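Local coordinates for cell wall mannoprotein 1 (PDB 5J5L) that binds arachidonic acid in a helical lipid-binding domain and is probably a constitutive cell-wall antigen recognised by the host's humoral immune response, at residues A[13-27]-A[76-90]. Numbering follows the deposited sequence.
Sequences IKTDINTLTQHFNEF and LKPDIVTSLDAIVAK. With ACD (arachidonic acid), chain B.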
ATOM      1  N   ILE A  13       7.515   3.605   0.097  1.00 18.73           N
ATOM      2  CA  ILE A  13       6.119   3.226  -0.140  1.00 18.21           C
ATOM      3  C   ILE A  13       5.175   4.411   0.133  1.00 17.50           C
ATOM      4  O   ILE A  13       4.288   4.710  -0.683  1.00 17.25           O
ATOM      5  CB  ILE A  13       5.730   1.984   0.692  1.00 16.51           C
ATOM      6  CG1 ILE A  13       6.492   0.757   0.168  1.00 18.00           C
ATOM      7  CG2 ILE A  13       4.226   1.754   0.662  1.00 17.34           C
ATOM      8  CD1 ILE A  13       6.575  -0.393   1.153  1.00 18.57           C
ATOM      9  N   LYS A  14       5.387   5.084   1.255  1.00 18.75           N
ATOM     10  CA  LYS A  14       4.571   6.248   1.616  1.00 19.23           C
ATOM     11  C   LYS A  14       4.637   7.294   0.510  1.00 19.31           C
ATOM     12  O   LYS A  14       3.613   7.838   0.073  1.00 20.02           O
ATOM     13  CB  LYS A  14       5.070   6.858   2.928  1.00 22.26           C
ATOM     14  CG  LYS A  14       4.152   7.922   3.514  1.00 26.14           C
ATOM     15  CD  LYS A  14       4.766   8.495   4.779  1.00 29.92           C
ATOM     16  CE  LYS A  14       3.789   9.339   5.574  1.00 38.57           C
ATOM     17  NZ  LYS A  14       2.982   8.509   6.514  1.00 42.53           N
ATOM     18  N   THR A  15       5.848   7.588   0.059  1.00 19.62           N
ATOM     19  CA  THR A  15       6.022   8.545  -1.031  1.00 22.21           C
ATOM     20  C   THR A  15       5.291   8.111  -2.302  1.00 21.75           C
ATOM     21  O   THR A  15       4.587   8.925  -2.920  1.00 20.56           O
ATOM     22  CB  THR A  15       7.514   8.816  -1.275  1.00 24.22           C
ATOM     23  OG1 THR A  15       8.063   9.316  -0.061  1.00 26.69           O
ATOM     24  CG2 THR A  15       7.715   9.848  -2.373  1.00 28.12           C
ATOM     25  N   ASP A  16       5.410   6.829  -2.672  1.00 19.33           N
ATOM     26  CA  ASP A  16       4.716   6.284  -3.843  1.00 19.29           C
ATOM     27  C   ASP A  16       3.204   6.497  -3.753  1.00 19.49           C
ATOM     28  O   ASP A  16       2.570   6.904  -4.729  1.00 19.47           O
ATOM     29  CB  ASP A  16       4.941   4.776  -3.983  1.00 20.15           C
ATOM     30  CG  ASP A  16       6.380   4.385  -4.300  1.00 22.80           C
ATOM     31  OD1 ASP A  16       7.193   5.196  -4.843  1.00 23.24           O
ATOM     32  OD2 ASP A  16       6.690   3.185  -4.051  1.00 22.25           O
ATOM     33  N   ILE A  17       2.631   6.177  -2.587  1.00 17.62           N
ATOM     34  CA  ILE A  17       1.192   6.288  -2.379  1.00 17.53           C
ATOM     35  C   ILE A  17       0.741   7.735  -2.559  1.00 19.35           C
ATOM     36  O   ILE A  17      -0.260   7.997  -3.230  1.00 19.22           O
ATOM     37  CB  ILE A  17       0.757   5.764  -0.997  1.00 17.92           C
ATOM     38  CG1 ILE A  17       0.967   4.241  -0.906  1.00 17.59           C
ATOM     39  CG2 ILE A  17      -0.709   6.086  -0.726  1.00 19.85           C
ATOM     40  CD1 ILE A  17       1.042   3.712   0.518  1.00 19.45           C
ATOM     41  N   ASN A  18       1.477   8.667  -1.964  1.00 20.19           N
ATOM     42  CA  ASN A  18       1.066  10.062  -2.028  1.00 23.79           C
ATOM     43  C   ASN A  18       1.199  10.622  -3.432  1.00 23.29           C
ATOM     44  O   ASN A  18       0.372  11.415  -3.857  1.00 23.28           O
ATOM     45  CB  ASN A  18       1.811  10.858  -0.978  1.00 29.18           C
ATOM     46  CG  ASN A  18       1.352  10.482   0.425  1.00 37.28           C
ATOM     47  OD1 ASN A  18       0.149  10.247   0.662  1.00 37.07           O
ATOM     48  ND2 ASN A  18       2.288  10.400   1.347  1.00 40.47           N
ATOM     49  N   THR A  19       2.185  10.138  -4.176  1.00 20.33           N
ATOM     50  CA  THR A  19       2.295  10.479  -5.593  1.00 23.64           C
ATOM     51  C   THR A  19       1.105   9.937  -6.391  1.00 21.68           C
ATOM     52  O   THR A  19       0.509  10.660  -7.184  1.00 23.29           O
ATOM     53  CB  THR A  19       3.628   9.982  -6.174  1.00 23.54           C
ATOM     54  OG1 THR A  19       4.698  10.574  -5.425  1.00 26.19           O
ATOM     55  CG2 THR A  19       3.749  10.341  -7.647  1.00 30.68           C
ATOM     56  N   LEU A  20       0.729   8.690  -6.163  1.00 19.32           N
ATOM     57  CA  LEU A  20      -0.459   8.144  -6.823  1.00 20.09           C
ATOM     58  C   LEU A  20      -1.721   8.964  -6.568  1.00 19.15           C
ATOM     59  O   LEU A  20      -2.507   9.216  -7.476  1.00 21.00           O
ATOM     60  CB  LEU A  20      -0.721   6.707  -6.365  1.00 20.62           C
ATOM     61  CG  LEU A  20       0.003   5.626  -7.130  1.00 26.58           C
ATOM     62  CD1 LEU A  20      -0.280   4.286  -6.473  1.00 26.20           C
ATOM     63  CD2 LEU A  20      -0.429   5.577  -8.592  1.00 22.62           C
ATOM     64  N   THR A  21      -1.920   9.344  -5.309  1.00 19.23           N
ATOM     65  CA  THR A  21      -3.078  10.134  -4.922  1.00 20.12           C
ATOM     66  C   THR A  21      -3.124  11.427  -5.721  1.00 22.13           C
ATOM     67  O   THR A  21      -4.197  11.875  -6.151  1.00 21.35           O
ATOM     68  CB  THR A  21      -3.080  10.437  -3.412  1.00 21.50           C
ATOM     69  OG1 THR A  21      -3.089   9.197  -2.680  1.00 19.93           O
ATOM     70  CG2 THR A  21      -4.289  11.254  -3.010  1.00 25.29           C
ATOM     71  N   GLN A  22      -1.955  12.046  -5.891  1.00 21.69           N
ATOM     72  CA  GLN A  22      -1.857  13.252  -6.715  1.00 24.73           C
ATOM     73  C   GLN A  22      -2.309  13.004  -8.154  1.00 21.78           C
ATOM     74  O   GLN A  22      -3.019  13.847  -8.747  1.00 23.46           O
ATOM     75  CB  GLN A  22      -0.432  13.812  -6.691  1.00 26.97           C
ATOM     76  CG  GLN A  22      -0.033  14.481  -5.390  1.00 34.24           C
ATOM     77  CD  GLN A  22       1.397  14.994  -5.429  1.00 46.23           C
ATOM     78  OE1 GLN A  22       2.329  14.258  -5.765  1.00 53.23           O
ATOM     79  NE2 GLN A  22       1.577  16.260  -5.086  1.00 54.49           N
ATOM     80  N   HIS A  23      -1.896  11.874  -8.722  1.00 20.21           N
ATOM     81  CA  HIS A  23      -2.362  11.463 -10.047  1.00 20.29           C
ATOM     82  C   HIS A  23      -3.875  11.316 -10.075  1.00 19.59           C
ATOM     83  O   HIS A  23      -4.533  11.844 -10.981  1.00 20.66           O
ATOM     84  CB  HIS A  23      -1.718  10.156 -10.508  1.00 20.19           C
ATOM     85  CG  HIS A  23      -0.322  10.325 -11.010  1.00 21.49           C
ATOM     86  ND1 HIS A  23      -0.032  10.520 -12.340  1.00 25.71           N
ATOM     87  CD2 HIS A  23       0.866  10.328 -10.361  1.00 25.79           C
ATOM     88  CE1 HIS A  23       1.273  10.660 -12.489  1.00 27.32           C
ATOM     89  NE2 HIS A  23       1.843  10.531 -11.304  1.00 28.25           N
ATOM     90  N   PHE A  24      -4.424  10.612  -9.086  1.00 18.05           N
ATOM     91  CA  PHE A  24      -5.872  10.368  -9.051  1.00 18.60           C
ATOM     92  C   PHE A  24      -6.665  11.658  -9.044  1.00 19.73           C
ATOM     93  O   PHE A  24      -7.625  11.800  -9.797  1.00 21.46           O
ATOM     94  CB  PHE A  24      -6.305   9.527  -7.851  1.00 17.98           C
ATOM     95  CG  PHE A  24      -5.642   8.174  -7.766  1.00 17.08           C
ATOM     96  CD1 PHE A  24      -5.183   7.520  -8.895  1.00 16.52           C
ATOM     97  CD2 PHE A  24      -5.494   7.569  -6.544  1.00 16.14           C
ATOM     98  CE1 PHE A  24      -4.574   6.278  -8.809  1.00 17.08           C
ATOM     99  CE2 PHE A  24      -4.895   6.330  -6.446  1.00 17.43           C
ATOM    100  CZ  PHE A  24      -4.424   5.690  -7.577  1.00 18.30           C
ATOM    101  N   ASN A  25      -6.235  12.611  -8.228  1.00 21.18           N
ATOM    102  CA  ASN A  25      -6.953  13.874  -8.073  1.00 24.03           C
ATOM    103  C   ASN A  25      -6.946  14.741  -9.336  1.00 27.38           C
ATOM    104  O   ASN A  25      -7.856  15.557  -9.536  1.00 30.86           O
ATOM    105  CB  ASN A  25      -6.402  14.641  -6.872  1.00 26.20           C
ATOM    106  CG  ASN A  25      -6.762  13.984  -5.552  1.00 27.46           C
ATOM    107  OD1 ASN A  25      -7.800  13.327  -5.435  1.00 29.47           O
ATOM    108  ND2 ASN A  25      -5.937  14.192  -4.547  1.00 28.05           N
ATOM    109  N   GLU A  26      -5.955  14.525 -10.206  1.00 23.92           N
ATOM    110  CA  GLU A  26      -5.873  15.192 -11.503  1.00 28.17           C
ATOM    111  C   GLU A  26      -6.516  14.436 -12.671  1.00 24.22           C
ATOM    112  O   GLU A  26      -6.594  14.991 -13.760  1.00 26.09           O
ATOM    113  CB  GLU A  26      -4.410  15.434 -11.893  1.00 31.62           C
ATOM    114  CG  GLU A  26      -3.663  16.437 -11.044  1.00 39.45           C
ATOM    115  CD  GLU A  26      -2.168  16.442 -11.341  1.00 45.54           C
ATOM    116  OE1 GLU A  26      -1.720  15.685 -12.244  1.00 47.26           O
ATOM    117  OE2 GLU A  26      -1.438  17.192 -10.654  1.00 61.11           O
ATOM    118  N   PHE A  27      -6.957  13.194 -12.463  1.00 22.66           N
ATOM    119  CA  PHE A  27      -7.414  12.338 -13.555  1.00 22.44           C
ATOM    120  C   PHE A  27      -8.673  12.883 -14.219  1.00 23.16           C
ATOM    121  O   PHE A  27      -9.665  13.194 -13.534  1.00 25.58           O
ATOM    122  CB  PHE A  27      -7.669  10.925 -13.038  1.00 21.88           C
ATOM    123  CG  PHE A  27      -7.993   9.908 -14.110  1.00 20.46           C
ATOM    124  CD1 PHE A  27      -7.219   9.783 -15.246  1.00 21.80           C
ATOM    125  CD2 PHE A  27      -9.034   8.995 -13.914  1.00 21.90           C
ATOM    126  CE1 PHE A  27      -7.513   8.829 -16.201  1.00 22.14           C
ATOM    127  CE2 PHE A  27      -9.334   8.041 -14.875  1.00 21.14           C
ATOM    128  CZ  PHE A  27      -8.571   7.960 -16.021  1.00 22.51           C
ATOM    129  N   LEU A  76       1.042   4.334   7.407  1.00 28.12           N
ATOM    130  CA  LEU A  76       0.546   4.220   6.028  1.00 28.01           C
ATOM    131  C   LEU A  76      -0.989   4.175   5.927  1.00 24.34           C
ATOM    132  O   LEU A  76      -1.539   4.510   4.884  1.00 24.84           O
ATOM    133  CB  LEU A  76       1.146   2.994   5.322  1.00 28.14           C
ATOM    134  CG  LEU A  76       2.666   2.939   5.163  1.00 33.26           C
ATOM    135  CD1 LEU A  76       3.117   1.600   4.580  1.00 33.35           C
ATOM    136  CD2 LEU A  76       3.185   4.092   4.313  1.00 34.95           C
ATOM    137  N   LYS A  77      -1.680   3.772   6.998  1.00 26.79           N
ATOM    138  CA  LYS A  77      -3.110   3.485   6.914  1.00 26.77           C
ATOM    139  C   LYS A  77      -3.925   4.690   6.392  1.00 24.81           C
ATOM    140  O   LYS A  77      -4.676   4.551   5.418  1.00 25.43           O
ATOM    141  CB  LYS A  77      -3.663   2.980   8.260  1.00 30.73           C
ATOM    142  CG  LYS A  77      -5.159   2.665   8.255  1.00 34.17           C
ATOM    143  CD  LYS A  77      -5.773   2.757   9.645  1.00 40.99           C
ATOM    144  CE  LYS A  77      -5.212   1.708  10.584  1.00 47.57           C
ATOM    145  NZ  LYS A  77      -5.880   1.751  11.914  1.00 53.89           N
ATOM    146  N   PRO A  78      -3.772   5.870   7.025  1.00 27.02           N
ATOM    147  CA  PRO A  78      -4.553   7.001   6.502  1.00 26.13           C
ATOM    148  C   PRO A  78      -4.173   7.395   5.075  1.00 24.90           C
ATOM    149  O   PRO A  78      -5.032   7.854   4.320  1.00 24.50           O
ATOM    150  CB  PRO A  78      -4.248   8.144   7.476  1.00 31.22           C
ATOM    151  CG  PRO A  78      -3.044   7.727   8.227  1.00 31.19           C
ATOM    152  CD  PRO A  78      -3.028   6.232   8.240  1.00 28.95           C
ATOM    153  N   ASP A  79      -2.910   7.213   4.702  1.00 23.18           N
ATOM    154  CA  ASP A  79      -2.482   7.507   3.330  1.00 24.48           C
ATOM    155  C   ASP A  79      -3.136   6.553   2.343  1.00 21.03           C
ATOM    156  O   ASP A  79      -3.557   6.947   1.250  1.00 19.45           O
ATOM    157  CB  ASP A  79      -0.966   7.444   3.191  1.00 25.65           C
ATOM    158  CG  ASP A  79      -0.251   8.477   4.050  1.00 34.28           C
ATOM    159  OD1 ASP A  79      -0.899   9.435   4.524  1.00 43.26           O
ATOM    160  OD2 ASP A  79       0.952   8.311   4.259  1.00 37.91           O
ATOM    161  N   ILE A  80      -3.236   5.284   2.733  1.00 19.68           N
ATOM    162  CA  ILE A  80      -3.872   4.275   1.899  1.00 20.32           C
ATOM    163  C   ILE A  80      -5.358   4.567   1.735  1.00 19.69           C
ATOM    164  O   ILE A  80      -5.886   4.547   0.615  1.00 19.17           O
ATOM    165  CB  ILE A  80      -3.630   2.861   2.484  1.00 19.29           C
ATOM    166  CG1 ILE A  80      -2.153   2.506   2.365  1.00 21.44           C
ATOM    167  CG2 ILE A  80      -4.517   1.812   1.803  1.00 19.82           C
ATOM    168  CD1 ILE A  80      -1.747   1.326   3.229  1.00 23.41           C
ATOM    169  N   VAL A  81      -6.040   4.857   2.846  1.00 19.14           N
ATOM    170  CA  VAL A  81      -7.455   5.179   2.802  1.00 20.59           C
ATOM    171  C   VAL A  81      -7.699   6.423   1.928  1.00 20.65           C
ATOM    172  O   VAL A  81      -8.601   6.428   1.083  1.00 19.39           O
ATOM    173  CB  VAL A  81      -8.040   5.385   4.205  1.00 24.66           C
ATOM    174  CG1 VAL A  81      -9.457   5.947   4.111  1.00 27.23           C
ATOM    175  CG2 VAL A  81      -8.030   4.071   4.980  1.00 25.75           C
ATOM    176  N   THR A  82      -6.871   7.450   2.105  1.00 20.89           N
ATOM    177  CA  THR A  82      -6.980   8.667   1.288  1.00 22.00           C
ATOM    178  C   THR A  82      -6.802   8.346  -0.207  1.00 18.42           C
ATOM    179  O   THR A  82      -7.557   8.840  -1.064  1.00 18.97           O
ATOM    180  CB  THR A  82      -5.961   9.735   1.752  1.00 23.35           C
ATOM    181  OG1 THR A  82      -6.280  10.158   3.090  1.00 26.87           O
ATOM    182  CG2 THR A  82      -5.964  10.960   0.824  1.00 26.07           C
ATOM    183  N   SER A  83      -5.820   7.508  -0.520  1.00 18.23           N
ATOM    184  CA  SER A  83      -5.519   7.156  -1.907  1.00 16.80           C
ATOM    185  C   SER A  83      -6.650   6.359  -2.529  1.00 15.57           C
ATOM    186  O   SER A  83      -7.091   6.645  -3.664  1.00 15.91           O
ATOM    187  CB  SER A  83      -4.183   6.392  -1.987  1.00 16.02           C
ATOM    188  OG  SER A  83      -3.689   6.329  -3.307  1.00 17.80           O
ATOM    189  N   LEU A  84      -7.150   5.378  -1.787  1.00 16.81           N
ATOM    190  CA  LEU A  84      -8.277   4.580  -2.243  1.00 15.12           C
ATOM    191  C   LEU A  84      -9.526   5.448  -2.435  1.00 16.58           C
ATOM    192  O   LEU A  84     -10.230   5.302  -3.442  1.00 17.56           O
ATOM    193  CB  LEU A  84      -8.550   3.448  -1.271  1.00 15.69           C
ATOM    194  CG  LEU A  84      -7.480   2.342  -1.273  1.00 17.38           C
ATOM    195  CD1 LEU A  84      -7.698   1.391  -0.124  1.00 19.11           C
ATOM    196  CD2 LEU A  84      -7.485   1.607  -2.605  1.00 19.90           C
ATOM    197  N   ASP A  85      -9.773   6.370  -1.501  1.00 18.46           N
ATOM    198  CA  ASP A  85     -10.898   7.306  -1.640  1.00 19.75           C
ATOM    199  C   ASP A  85     -10.765   8.108  -2.933  1.00 19.27           C
ATOM    200  O   ASP A  85     -11.749   8.356  -3.624  1.00 19.65           O
ATOM    201  CB  ASP A  85     -10.980   8.291  -0.465  1.00 21.13           C
ATOM    202  CG  ASP A  85     -11.504   7.651   0.834  1.00 29.07           C
ATOM    203  OD1 ASP A  85     -12.075   6.545   0.775  1.00 26.64           O
ATOM    204  OD2 ASP A  85     -11.361   8.269   1.920  1.00 28.03           O
ATOM    205  N   ALA A  86      -9.547   8.516  -3.243  1.00 18.37           N
ATOM    206  CA  ALA A  86      -9.287   9.375  -4.411  1.00 20.39           C
ATOM    207  C   ALA A  86      -9.554   8.686  -5.739  1.00 18.41           C
ATOM    208  O   ALA A  86     -10.110   9.302  -6.642  1.00 19.78           O
ATOM    209  CB  ALA A  86      -7.867   9.895  -4.372  1.00 19.58           C
ATOM    210  N   ILE A  87      -9.148   7.422  -5.871  1.00 17.92           N
ATOM    211  CA  ILE A  87      -9.453   6.667  -7.095  1.00 15.54           C
ATOM    212  C   ILE A  87     -10.942   6.314  -7.184  1.00 15.33           C
ATOM    213  O   ILE A  87     -11.550   6.413  -8.263  1.00 15.73           O
ATOM    214  CB  ILE A  87      -8.533   5.438  -7.297  1.00 16.25           C
ATOM    215  CG1 ILE A  87      -8.797   4.785  -8.666  1.00 16.22           C
ATOM    216  CG2 ILE A  87      -8.682   4.401  -6.211  1.00 18.19           C
ATOM    217  CD1 ILE A  87      -8.464   5.672  -9.835  1.00 20.16           C
ATOM    218  N   VAL A  88     -11.557   5.964  -6.050  1.00 15.92           N
ATOM    219  CA  VAL A  88     -12.995   5.702  -6.015  1.00 16.63           C
ATOM    220  C   VAL A  88     -13.782   6.943  -6.506  1.00 18.56           C
ATOM    221  O   VAL A  88     -14.747   6.823  -7.270  1.00 20.30           O
ATOM    222  CB  VAL A  88     -13.449   5.285  -4.602  1.00 19.51           C
ATOM    223  CG1 VAL A  88     -14.959   5.387  -4.422  1.00 25.37           C
ATOM    224  CG2 VAL A  88     -12.987   3.861  -4.322  1.00 19.62           C
ATOM    225  N   ALA A  89     -13.339   8.122  -6.065  1.00 20.44           N
ATOM    226  CA  ALA A  89     -13.973   9.393  -6.441  1.00 21.54           C
ATOM    227  C   ALA A  89     -13.933   9.638  -7.948  1.00 21.07           C
ATOM    228  O   ALA A  89     -14.763  10.390  -8.484  1.00 25.74           O
ATOM    229  CB  ALA A  89     -13.296  10.553  -5.705  1.00 22.34           C
ATOM    230  N   LYS A  90     -12.969   9.011  -8.617  1.00 19.60           N
ATOM    231  CA  LYS A  90     -12.820   9.137 -10.062  1.00 19.77           C
ATOM    232  C   LYS A  90     -13.376   7.940 -10.826  1.00 18.98           C
ATOM    233  O   LYS A  90     -13.035   7.749 -11.992  1.00 20.02           O
ATOM    234  CB  LYS A  90     -11.343   9.324 -10.398  1.00 20.16           C
ATOM    235  CG  LYS A  90     -10.758  10.638  -9.911  1.00 22.92           C
ATOM    236  CD  LYS A  90     -11.259  11.827 -10.730  1.00 25.38           C
ATOM    237  CE  LYS A  90     -10.556  13.119 -10.361  1.00 32.51           C
ATOM    238  NZ  LYS A  90     -10.861  13.574  -8.976  1.00 38.55           N
TER
HETATM  239  C1  ACD B 201      -5.036   8.017 -12.943  1.00 27.42           C
HETATM  240  C2  ACD B 201      -5.242   6.530 -12.776  1.00 31.68           C
HETATM  241  C3  ACD B 201      -6.610   6.136 -13.294  1.00 28.01           C
HETATM  242  C4  ACD B 201      -6.714   4.616 -13.442  1.00 25.88           C
HETATM  243  C5  ACD B 201      -5.578   4.092 -14.288  1.00 26.26           C
HETATM  244  C6  ACD B 201      -4.669   3.185 -13.887  1.00 31.13           C
HETATM  245  C7  ACD B 201      -4.695   2.496 -12.545  1.00 31.60           C
HETATM  246  C8  ACD B 201      -3.641   3.031 -11.589  1.00 28.17           C
HETATM  247  C9  ACD B 201      -3.829   3.148 -10.265  1.00 30.21           C
HETATM  248  C10 ACD B 201      -5.117   2.824  -9.527  1.00 31.75           C
HETATM  249  C11 ACD B 201      -5.058   1.456  -8.898  1.00 33.07           C
HETATM  250  C12 ACD B 201      -5.074   1.181  -7.587  1.00 29.85           C
HETATM  251  C13 ACD B 201      -5.123   2.174  -6.444  1.00 33.78           C
HETATM  252  C14 ACD B 201      -3.674   2.483  -6.110  1.00 35.32           C
HETATM  253  C15 ACD B 201      -3.216   2.759  -4.884  1.00 34.43           C
HETATM  254  C16 ACD B 201      -4.090   2.786  -3.662  1.00 28.08           C
HETATM  255  C17 ACD B 201      -3.215   2.667  -2.422  1.00 33.63           C
HETATM  256  C18 ACD B 201      -2.586   1.291  -2.301  1.00 31.92           C
HETATM  257  C19 ACD B 201      -1.851   1.139  -0.991  1.00 35.08           C
HETATM  258  C20 ACD B 201      -0.731   0.131  -1.030  1.00 30.70           C
HETATM  259  O1  ACD B 201      -5.409   8.712 -11.990  1.00 26.69           O
HETATM  260  O2  ACD B 201      -4.499   8.483 -13.967  1.00 28.46           O
HETATM  261  O   HOH W   1      -2.571   9.299  -0.096  1.00 23.42           O
HETATM  262  O   HOH W   2      -9.997  12.052  -6.693  1.00 22.73           O
HETATM  263  O   HOH W   3     -10.203  16.089  -7.807  1.00 42.59           O
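Phe-24 lays one face of its ring against Ile-87, whose CB sits 3.8 Å from the ring centroid and only 12° off the normal, a CH-pi contact. Leu-20 O lies over the rim of the opposite face, while Ala-86 CB packs at the edge of the ring, near its plane, against Phe-24 CB. Further along, Ile-17 is a knob in the hole formed by Leu-76, Asp-79, Ile-80 and Ser-83: CG2, anti to the backbone N, reaches Ser-83 CB at 3.7 Å, and CD1 turns to Ile-80 CG1. Ser-83 returns the fit as a knob among Ile-17, Leu-20, Thr-21 and Phe-24. Segments 13-26 and 76-89, on helices 3-26 and 63-89, run nearly parallel, their axes 21° apart and 8.5 Å at closest approach, within an all-helical bundle of the HsbA family. Residues of both segments line the arachidonic acid pocket. Arachidonic acid passes Phe-24 CZ with its C10 at 3.5 Å, and beyond it Ser-83, Leu-84 and Ile-80 follow the tail; at the carboxylate end the lipid's C3 lies over the centre of the Phe-27 ring.

Polar contacts complete the interface. Lys-14 NZ donates to Asp-79 OD2 in a 3.0 Å salt bridge, approaching on the syn side 25° out of the carboxylate plane; the lysine chain is extended until it bends at its last torsion. Ser-83 OG gives a weak hydrogen bond to Thr-21 OG1, which also donates to a water held by Asn-18 OD1 and Asp-79 O. Near Lys-90, two waters accept from NZ: one donates to Asn-25 OD1 and Ala-86 O, the other to Asn-25 O.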